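PDB 3VPR: transcriptional regulator, TetR family, which represses transcription, probably by binding regulatory DNA through a helix-turn-helix motif, as TetR-family regulators do. Local coordinates for residues A69-F82 against N125-F139. Numbering follows the deposited sequence.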
ATOM      1  N   ALA A  69     -18.834  12.843  -4.671  1.00 49.42           N
ATOM      2  CA  ALA A  69     -18.973  12.014  -5.863  1.00 49.73           C
ATOM      3  C   ALA A  69     -20.281  11.244  -5.953  1.00 50.41           C
ATOM      4  O   ALA A  69     -20.773  10.993  -7.051  1.00 49.55           O
ATOM      5  CB  ALA A  69     -17.789  11.045  -5.967  1.00 44.70           C
ATOM      6  N   LEU A  70     -20.838  10.860  -4.808  1.00 51.66           N
ATOM      7  CA  LEU A  70     -22.091  10.124  -4.787  1.00 53.34           C
ATOM      8  C   LEU A  70     -23.221  10.945  -5.415  1.00 59.70           C
ATOM      9  O   LEU A  70     -24.215  10.393  -5.901  1.00 55.70           O
ATOM     10  CB  LEU A  70     -22.460   9.750  -3.347  1.00 54.69           C
ATOM     11  CG  LEU A  70     -21.613   8.689  -2.633  1.00 59.46           C
ATOM     12  CD1 LEU A  70     -22.122   8.482  -1.212  1.00 46.71           C
ATOM     13  CD2 LEU A  70     -21.674   7.384  -3.403  1.00 51.77           C
ATOM     14  N   GLU A  71     -23.048  12.263  -5.419  1.00 57.96           N
ATOM     15  CA  GLU A  71     -24.049  13.171  -5.965  1.00 60.36           C
ATOM     16  C   GLU A  71     -23.978  13.368  -7.475  1.00 58.60           C
ATOM     17  O   GLU A  71     -24.837  14.033  -8.055  1.00 61.98           O
ATOM     18  CB  GLU A  71     -23.961  14.530  -5.261  1.00 60.42           C
ATOM     19  CG  GLU A  71     -24.282  14.473  -3.772  1.00 68.10           C
ATOM     20  CD  GLU A  71     -25.674  13.937  -3.496  1.00 81.63           C
ATOM     21  OE1 GLU A  71     -26.650  14.561  -3.962  1.00 93.31           O
ATOM     22  OE2 GLU A  71     -25.796  12.894  -2.815  1.00 81.88           O
ATOM     23  N   VAL A  72     -22.966  12.790  -8.115  1.00 56.11           N
ATOM     24  CA  VAL A  72     -22.824  12.910  -9.563  1.00 51.75           C
ATOM     25  C   VAL A  72     -23.647  11.825 -10.258  1.00 54.87           C
ATOM     26  O   VAL A  72     -23.424  10.631 -10.050  1.00 57.51           O
ATOM     27  CB  VAL A  72     -21.342  12.788  -9.995  1.00 58.01           C
ATOM     28  CG1 VAL A  72     -21.226  12.866 -11.514  1.00 49.40           C
ATOM     29  CG2 VAL A  72     -20.525  13.895  -9.342  1.00 48.79           C
ATOM     30  N   ALA A  73     -24.600  12.255 -11.080  1.00 50.80           N
ATOM     31  CA  ALA A  73     -25.483  11.349 -11.807  1.00 49.87           C
ATOM     32  C   ALA A  73     -24.727  10.290 -12.607  1.00 43.18           C
ATOM     33  O   ALA A  73     -24.855   9.104 -12.330  1.00 49.18           O
ATOM     34  CB  ALA A  73     -26.404  12.150 -12.729  1.00 46.12           C
ATOM     35  N   ASP A  74     -23.951  10.718 -13.598  1.00 42.65           N
ATOM     36  CA  ASP A  74     -23.168   9.809 -14.440  1.00 46.57           C
ATOM     37  C   ASP A  74     -22.121   9.011 -13.641  1.00 43.20           C
ATOM     38  O   ASP A  74     -21.111   9.556 -13.197  1.00 41.54           O
ATOM     39  CB  ASP A  74     -22.489  10.608 -15.565  1.00 45.46           C
ATOM     40  CG  ASP A  74     -21.544   9.765 -16.407  1.00 52.26           C
ATOM     41  OD1 ASP A  74     -21.664   8.522 -16.396  1.00 55.73           O
ATOM     42  OD2 ASP A  74     -20.684  10.350 -17.097  1.00 46.60           O
ATOM     43  N   PRO A  75     -22.359   7.701 -13.455  1.00 45.37           N
ATOM     44  CA  PRO A  75     -21.455   6.807 -12.714  1.00 44.67           C
ATOM     45  C   PRO A  75     -19.985   6.912 -13.127  1.00 38.72           C
ATOM     46  O   PRO A  75     -19.098   6.763 -12.292  1.00 36.71           O
ATOM     47  CB  PRO A  75     -22.032   5.420 -12.996  1.00 49.14           C
ATOM     48  CG  PRO A  75     -23.507   5.700 -13.167  1.00 45.28           C
ATOM     49  CD  PRO A  75     -23.502   6.949 -14.011  1.00 42.43           C
ATOM     50  N   LYS A  76     -19.729   7.164 -14.408  1.00 39.30           N
ATOM     51  CA  LYS A  76     -18.355   7.288 -14.891  1.00 41.22           C
ATOM     52  C   LYS A  76     -17.698   8.549 -14.359  1.00 44.42           C
ATOM     53  O   LYS A  76     -16.526   8.542 -13.975  1.00 48.78           O
ATOM     54  CB  LYS A  76     -18.310   7.308 -16.420  1.00 40.48           C
ATOM     55  CG  LYS A  76     -18.775   6.020 -17.093  1.00 56.28           C
ATOM     56  CD  LYS A  76     -18.441   6.026 -18.582  1.00 62.40           C
ATOM     57  CE  LYS A  76     -19.035   7.242 -19.289  1.00 78.20           C
ATOM     58  NZ  LYS A  76     -18.549   7.382 -20.697  1.00 86.80           N
ATOM     59  N   GLU A  77     -18.463   9.634 -14.351  1.00 46.59           N
ATOM     60  CA  GLU A  77     -17.985  10.925 -13.877  1.00 39.84           C
ATOM     61  C   GLU A  77     -17.910  10.925 -12.346  1.00 41.02           C
ATOM     62  O   GLU A  77     -17.064  11.588 -11.752  1.00 37.45           O
ATOM     63  CB  GLU A  77     -18.932  12.020 -14.373  1.00 48.32           C
ATOM     64  CG  GLU A  77     -18.418  13.431 -14.201  1.00 66.10           C
ATOM     65  CD  GLU A  77     -17.058  13.633 -14.841  1.00 75.59           C
ATOM     66  OE1 GLU A  77     -16.849  13.134 -15.966  1.00 67.22           O
ATOM     67  OE2 GLU A  77     -16.204  14.302 -14.222  1.00 84.70           O
ATOM     68  N   ALA A  78     -18.803  10.166 -11.716  1.00 37.08           N
ATOM     69  CA  ALA A  78     -18.826  10.069 -10.268  1.00 38.04           C
ATOM     70  C   ALA A  78     -17.573   9.332  -9.791  1.00 42.37           C
ATOM     71  O   ALA A  78     -16.991   9.663  -8.753  1.00 40.00           O
ATOM     72  CB  ALA A  78     -20.077   9.319  -9.819  1.00 31.03           C
ATOM     73  N   LEU A  79     -17.157   8.328 -10.554  1.00 35.97           N
ATOM     74  CA  LEU A  79     -15.974   7.566 -10.182  1.00 30.49           C
ATOM     75  C   LEU A  79     -14.738   8.441 -10.332  1.00 28.78           C
ATOM     76  O   LEU A  79     -13.857   8.422  -9.479  1.00 28.95           O
ATOM     77  CB  LEU A  79     -15.842   6.317 -11.058  1.00 22.11           C
ATOM     78  CG  LEU A  79     -14.576   5.480 -10.810  1.00 38.32           C
ATOM     79  CD1 LEU A  79     -14.600   4.918  -9.395  1.00 35.79           C
ATOM     80  CD2 LEU A  79     -14.486   4.353 -11.835  1.00 32.61           C
ATOM     81  N   ARG A  80     -14.686   9.234 -11.400  1.00 30.73           N
ATOM     82  CA  ARG A  80     -13.525  10.093 -11.634  1.00 36.93           C
ATOM     83  C   ARG A  80     -13.368  11.160 -10.554  1.00 43.95           C
ATOM     84  O   ARG A  80     -12.257  11.422 -10.074  1.00 49.26           O
ATOM     85  CB  ARG A  80     -13.612  10.757 -13.013  1.00 31.95           C
ATOM     86  CG  ARG A  80     -12.374  11.604 -13.362  1.00 45.69           C
ATOM     87  CD  ARG A  80     -12.375  12.078 -14.828  1.00 56.27           C
ATOM     88  NE  ARG A  80     -13.315  13.172 -15.092  1.00 56.12           N
ATOM     89  CZ  ARG A  80     -13.143  14.437 -14.704  1.00 57.67           C
ATOM     90  NH1 ARG A  80     -12.060  14.798 -14.027  1.00 56.64           N
ATOM     91  NH2 ARG A  80     -14.060  15.347 -14.998  1.00 51.47           N
ATOM     92  N   ARG A  81     -14.483  11.769 -10.169  1.00 43.56           N
ATOM     93  CA  ARG A  81     -14.443  12.793  -9.142  1.00 39.04           C
ATOM     94  C   ARG A  81     -14.021  12.167  -7.825  1.00 28.83           C
ATOM     95  O   ARG A  81     -13.226  12.728  -7.093  1.00 38.18           O
ATOM     96  CB  ARG A  81     -15.805  13.465  -9.009  1.00 48.20           C
ATOM     97  CG  ARG A  81     -16.318  14.017 -10.331  1.00 73.08           C
ATOM     98  CD  ARG A  81     -17.144  15.266 -10.121  1.00 86.44           C
ATOM     99  NE  ARG A  81     -16.293  16.384  -9.732  1.00 97.49           N
ATOM    100  CZ  ARG A  81     -16.694  17.401  -8.979  1.00102.49           C
ATOM    101  NH1 ARG A  81     -17.941  17.446  -8.523  1.00104.52           N
ATOM    102  NH2 ARG A  81     -15.841  18.373  -8.675  1.00104.60           N
ATOM    103  N   PHE A  82     -14.545  10.992  -7.519  1.00 28.74           N
ATOM    104  CA  PHE A  82     -14.155  10.343  -6.287  1.00 31.01           C
ATOM    105  C   PHE A  82     -12.628  10.148  -6.256  1.00 34.80           C
ATOM    106  O   PHE A  82     -11.959  10.538  -5.298  1.00 31.61           O
ATOM    107  CB  PHE A  82     -14.851   8.997  -6.165  1.00 32.57           C
ATOM    108  CG  PHE A  82     -14.511   8.242  -4.907  1.00 42.19           C
ATOM    109  CD1 PHE A  82     -13.320   7.529  -4.799  1.00 32.42           C
ATOM    110  CD2 PHE A  82     -15.403   8.222  -3.835  1.00 36.49           C
ATOM    111  CE1 PHE A  82     -13.027   6.797  -3.636  1.00 32.02           C
ATOM    112  CE2 PHE A  82     -15.119   7.501  -2.684  1.00 34.77           C
ATOM    113  CZ  PHE A  82     -13.933   6.785  -2.581  1.00 31.88           C
ATOM    114  N   ASN A 125     -18.723   3.905   0.049  1.00 32.49           N
ATOM    115  CA  ASN A 125     -19.238   4.933  -0.859  1.00 36.50           C
ATOM    116  C   ASN A 125     -18.732   4.657  -2.277  1.00 44.91           C
ATOM    117  O   ASN A 125     -19.437   4.907  -3.267  1.00 49.41           O
ATOM    118  CB  ASN A 125     -18.793   6.335  -0.430  1.00 36.72           C
ATOM    119  CG  ASN A 125     -19.529   6.834   0.803  1.00 53.66           C
ATOM    120  OD1 ASN A 125     -20.708   6.540   0.987  1.00 51.95           O
ATOM    121  ND2 ASN A 125     -18.839   7.608   1.646  1.00 48.49           N
ATOM    122  N   LEU A 126     -17.508   4.136  -2.380  1.00 37.18           N
ATOM    123  CA  LEU A 126     -16.951   3.836  -3.690  1.00 34.78           C
ATOM    124  C   LEU A 126     -17.741   2.680  -4.288  1.00 30.56           C
ATOM    125  O   LEU A 126     -18.098   2.701  -5.463  1.00 28.70           O
ATOM    126  CB  LEU A 126     -15.464   3.463  -3.581  1.00 29.20           C
ATOM    127  CG  LEU A 126     -14.760   3.057  -4.885  1.00 34.87           C
ATOM    128  CD1 LEU A 126     -14.938   4.142  -5.927  1.00 24.78           C
ATOM    129  CD2 LEU A 126     -13.262   2.801  -4.612  1.00 30.06           C
ATOM    130  N   ARG A 127     -18.011   1.674  -3.464  1.00 34.10           N
ATOM    131  CA  ARG A 127     -18.767   0.516  -3.902  1.00 34.54           C
ATOM    132  C   ARG A 127     -20.141   0.927  -4.401  1.00 43.86           C
ATOM    133  O   ARG A 127     -20.629   0.394  -5.405  1.00 37.52           O
ATOM    134  CB  ARG A 127     -18.909  -0.491  -2.761  1.00 36.11           C
ATOM    135  CG  ARG A 127     -17.585  -1.106  -2.326  1.00 35.49           C
ATOM    136  CD  ARG A 127     -17.797  -2.285  -1.387  1.00 42.07           C
ATOM    137  NE  ARG A 127     -16.525  -2.827  -0.916  1.00 44.33           N
ATOM    138  CZ  ARG A 127     -16.410  -3.828  -0.047  1.00 48.73           C
ATOM    139  NH1 ARG A 127     -17.494  -4.406   0.450  1.00 53.94           N
ATOM    140  NH2 ARG A 127     -15.209  -4.252   0.329  1.00 39.64           N
ATOM    141  N   ALA A 128     -20.763   1.876  -3.705  1.00 35.04           N
ATOM    142  CA  ALA A 128     -22.087   2.355  -4.109  1.00 42.60           C
ATOM    143  C   ALA A 128     -22.023   2.971  -5.502  1.00 33.79           C
ATOM    144  O   ALA A 128     -22.933   2.780  -6.302  1.00 41.64           O
ATOM    145  CB  ALA A 128     -22.628   3.385  -3.100  1.00 36.01           C
ATOM    146  N   ILE A 129     -20.958   3.716  -5.794  1.00 31.43           N
ATOM    147  CA  ILE A 129     -20.810   4.323  -7.121  1.00 35.46           C
ATOM    148  C   ILE A 129     -20.635   3.229  -8.184  1.00 35.15           C
ATOM    149  O   ILE A 129     -21.256   3.267  -9.240  1.00 34.81           O
ATOM    150  CB  ILE A 129     -19.591   5.261  -7.189  1.00 39.47           C
ATOM    151  CG1 ILE A 129     -19.807   6.475  -6.288  1.00 45.19           C
ATOM    152  CG2 ILE A 129     -19.345   5.704  -8.619  1.00 39.21           C
ATOM    153  CD1 ILE A 129     -18.615   7.421  -6.248  1.00 38.43           C
ATOM    154  N   LEU A 130     -19.790   2.249  -7.896  1.00 34.99           N
ATOM    155  CA  LEU A 130     -19.551   1.156  -8.831  1.00 37.44           C
ATOM    156  C   LEU A 130     -20.808   0.316  -9.020  1.00 38.65           C
ATOM    157  O   LEU A 130     -21.171  -0.025 -10.145  1.00 31.65           O
ATOM    158  CB  LEU A 130     -18.408   0.266  -8.327  1.00 32.53           C
ATOM    159  CG  LEU A 130     -17.057   0.976  -8.209  1.00 34.26           C
ATOM    160  CD1 LEU A 130     -16.043   0.074  -7.498  1.00 38.22           C
ATOM    161  CD2 LEU A 130     -16.572   1.363  -9.600  1.00 41.25           C
ATOM    162  N   ARG A 131     -21.478  -0.008  -7.914  1.00 35.09           N
ATOM    163  CA  ARG A 131     -22.690  -0.813  -7.984  1.00 45.35           C
ATOM    164  C   ARG A 131     -23.767  -0.130  -8.833  1.00 51.44           C
ATOM    165  O   ARG A 131     -24.470  -0.795  -9.612  1.00 45.38           O
ATOM    166  CB  ARG A 131     -23.222  -1.104  -6.575  1.00 44.79           C
ATOM    167  CG  ARG A 131     -24.569  -1.801  -6.562  1.00 53.21           C
ATOM    168  CD  ARG A 131     -24.892  -2.413  -5.207  1.00 56.48           C
ATOM    169  NE  ARG A 131     -24.390  -1.609  -4.098  1.00 51.34           N
ATOM    170  CZ  ARG A 131     -23.291  -1.897  -3.407  1.00 48.78           C
ATOM    171  NH1 ARG A 131     -22.580  -2.976  -3.702  1.00 57.59           N
ATOM    172  NH2 ARG A 131     -22.889  -1.094  -2.438  1.00 50.84           N
ATOM    173  N   ARG A 132     -23.901   1.188  -8.690  1.00 36.37           N
ATOM    174  CA  ARG A 132     -24.893   1.912  -9.483  1.00 40.93           C
ATOM    175  C   ARG A 132     -24.523   1.789 -10.953  1.00 37.81           C
ATOM    176  O   ARG A 132     -25.391   1.624 -11.810  1.00 50.53           O
ATOM    177  CB  ARG A 132     -24.934   3.390  -9.099  1.00 39.41           C
ATOM    178  CG  ARG A 132     -25.598   3.685  -7.760  1.00 56.38           C
ATOM    179  CD  ARG A 132     -25.323   5.134  -7.355  1.00 65.62           C
ATOM    180  NE  ARG A 132     -25.365   6.029  -8.514  1.00 64.10           N
ATOM    181  CZ  ARG A 132     -24.867   7.264  -8.534  1.00 65.85           C
ATOM    182  NH1 ARG A 132     -24.283   7.777  -7.456  1.00 52.68           N
ATOM    183  NH2 ARG A 132     -24.936   7.983  -9.648  1.00 69.47           N
ATOM    184  N   GLY A 133     -23.225   1.868 -11.238  1.00 40.73           N
ATOM    185  CA  GLY A 133     -22.753   1.759 -12.606  1.00 34.69           C
ATOM    186  C   GLY A 133     -23.124   0.421 -13.208  1.00 36.59           C
ATOM    187  O   GLY A 133     -23.544   0.346 -14.366  1.00 39.72           O
ATOM    188  N   VAL A 134     -22.966  -0.644 -12.427  1.00 40.69           N
ATOM    189  CA  VAL A 134     -23.314  -1.973 -12.907  1.00 39.77           C
ATOM    190  C   VAL A 134     -24.835  -2.089 -13.059  1.00 37.34           C
ATOM    191  O   VAL A 134     -25.329  -2.660 -14.025  1.00 40.06           O
ATOM    192  CB  VAL A 134     -22.798  -3.069 -11.944  1.00 39.54           C
ATOM    193  CG1 VAL A 134     -23.398  -4.422 -12.326  1.00 36.67           C
ATOM    194  CG2 VAL A 134     -21.254  -3.144 -12.004  1.00 37.14           C
ATOM    195  N   GLU A 135     -25.571  -1.540 -12.103  1.00 42.86           N
ATOM    196  CA  GLU A 135     -27.029  -1.596 -12.141  1.00 47.66           C
ATOM    197  C   GLU A 135     -27.607  -0.827 -13.333  1.00 51.66           C
ATOM    198  O   GLU A 135     -28.489  -1.322 -14.031  1.00 52.37           O
ATOM    199  CB  GLU A 135     -27.597  -1.060 -10.826  1.00 50.21           C
ATOM    200  CG  GLU A 135     -27.084  -1.835  -9.612  1.00 51.31           C
ATOM    201  CD  GLU A 135     -27.600  -1.304  -8.291  1.00 52.23           C
ATOM    202  OE1 GLU A 135     -27.690  -0.064  -8.140  1.00 56.42           O
ATOM    203  OE2 GLU A 135     -27.897  -2.131  -7.396  1.00 51.76           O
ATOM    204  N   GLN A 136     -27.107   0.379 -13.575  1.00 49.74           N
ATOM    205  CA  GLN A 136     -27.594   1.174 -14.695  1.00 44.02           C
ATOM    206  C   GLN A 136     -27.039   0.647 -16.011  1.00 49.84           C
ATOM    207  O   GLN A 136     -27.309   1.205 -17.071  1.00 49.11           O
ATOM    208  CB  GLN A 136     -27.187   2.632 -14.518  1.00 39.23           C
ATOM    209  CG  GLN A 136     -27.883   3.321 -13.356  1.00 57.52           C
ATOM    210  CD  GLN A 136     -27.098   4.508 -12.830  1.00 59.33           C
ATOM    211  OE1 GLN A 136     -26.160   4.343 -12.046  1.00 71.66           O
ATOM    212  NE2 GLN A 136     -27.464   5.709 -13.269  1.00 58.59           N
ATOM    213  N   GLY A 137     -26.262  -0.433 -15.940  1.00 49.54           N
ATOM    214  CA  GLY A 137     -25.687  -0.994 -17.148  1.00 41.25           C
ATOM    215  C   GLY A 137     -24.587  -0.139 -17.749  1.00 47.90           C
ATOM    216  O   GLY A 137     -24.184  -0.373 -18.882  1.00 48.94           O
ATOM    217  N   VAL A 138     -24.089   0.846 -17.000  1.00 49.08           N
ATOM    218  CA  VAL A 138     -23.020   1.715 -17.495  1.00 45.92           C
ATOM    219  C   VAL A 138     -21.666   1.019 -17.388  1.00 41.68           C
ATOM    220  O   VAL A 138     -20.763   1.257 -18.187  1.00 41.91           O
ATOM    221  CB  VAL A 138     -22.955   3.038 -16.711  1.00 47.45           C
ATOM    222  CG1 VAL A 138     -21.846   3.907 -17.266  1.00 36.69           C
ATOM    223  CG2 VAL A 138     -24.289   3.759 -16.810  1.00 57.37           C
ATOM    224  N   PHE A 139     -21.525   0.180 -16.373  1.00 39.53           N
ATOM    225  CA  PHE A 139     -20.306  -0.585 -16.181  1.00 42.83           C
ATOM    226  C   PHE A 139     -20.715  -2.041 -16.402  1.00 39.76           C
ATOM    227  O   PHE A 139     -21.871  -2.406 -16.178  1.00 40.95           O
ATOM    228  CB  PHE A 139     -19.754  -0.434 -14.753  1.00 45.65           C
ATOM    229  CG  PHE A 139     -19.324   0.965 -14.390  1.00 38.25           C
ATOM    230  CD1 PHE A 139     -18.761   1.812 -15.336  1.00 36.89           C
ATOM    231  CD2 PHE A 139     -19.444   1.415 -13.072  1.00 34.32           C
ATOM    232  CE1 PHE A 139     -18.321   3.088 -14.982  1.00 41.01           C
ATOM    233  CE2 PHE A 139     -19.005   2.693 -12.706  1.00 40.62           C
ATOM    234  CZ  PHE A 139     -18.441   3.532 -13.668  1.00 33.32           C
TER
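A bend at chi3 of Arg-132 (38°), with CG set opposite its own carbonyl carbon, turns the guanidinium edge-on to the carbonyl oxygens of Leu-70 and Val-72, while Ile-129, with CG2 anti to N and CD1 at the end of its extended CG1 branch, sends both methyls to the turn between helix 47-70 and helix 75-92. Arg-132 NH2 lies 3.1 Å from Val-72 O, which stays near the guanidinium plane. That bond is fairly straight, with an N-H...O angle of 165°. NH1 adds a weak bond to Leu-70 O. An alanine in place of Arg-132 would probably leave Leu-70 O and Val-72 O without these donors and let the 71-74 turn shift more freely. One turn earlier in the helix, Ile-129 is a knob in the hole made by Ala-69, Leu-70, Ala-78 and Leu-79, with CD1 3.7 Å from Ala-69 CB. Leu-126 CD1 lies over one face of the Phe-82 ring, 4.1 Å from its centroid, a CH-pi contact. Pro-75 packs on Gly-133, the pair whose CA atoms come nearest, 5.2 Å. Leu-185 of the second subunit packs on Leu-79, Leu-130 and Phe-139. The near-antiparallel helices 75-82 and 125-135 (161°, axes 9.3 Å apart) belong to the all-helical C-terminal domain characteristic of TetR-family regulators.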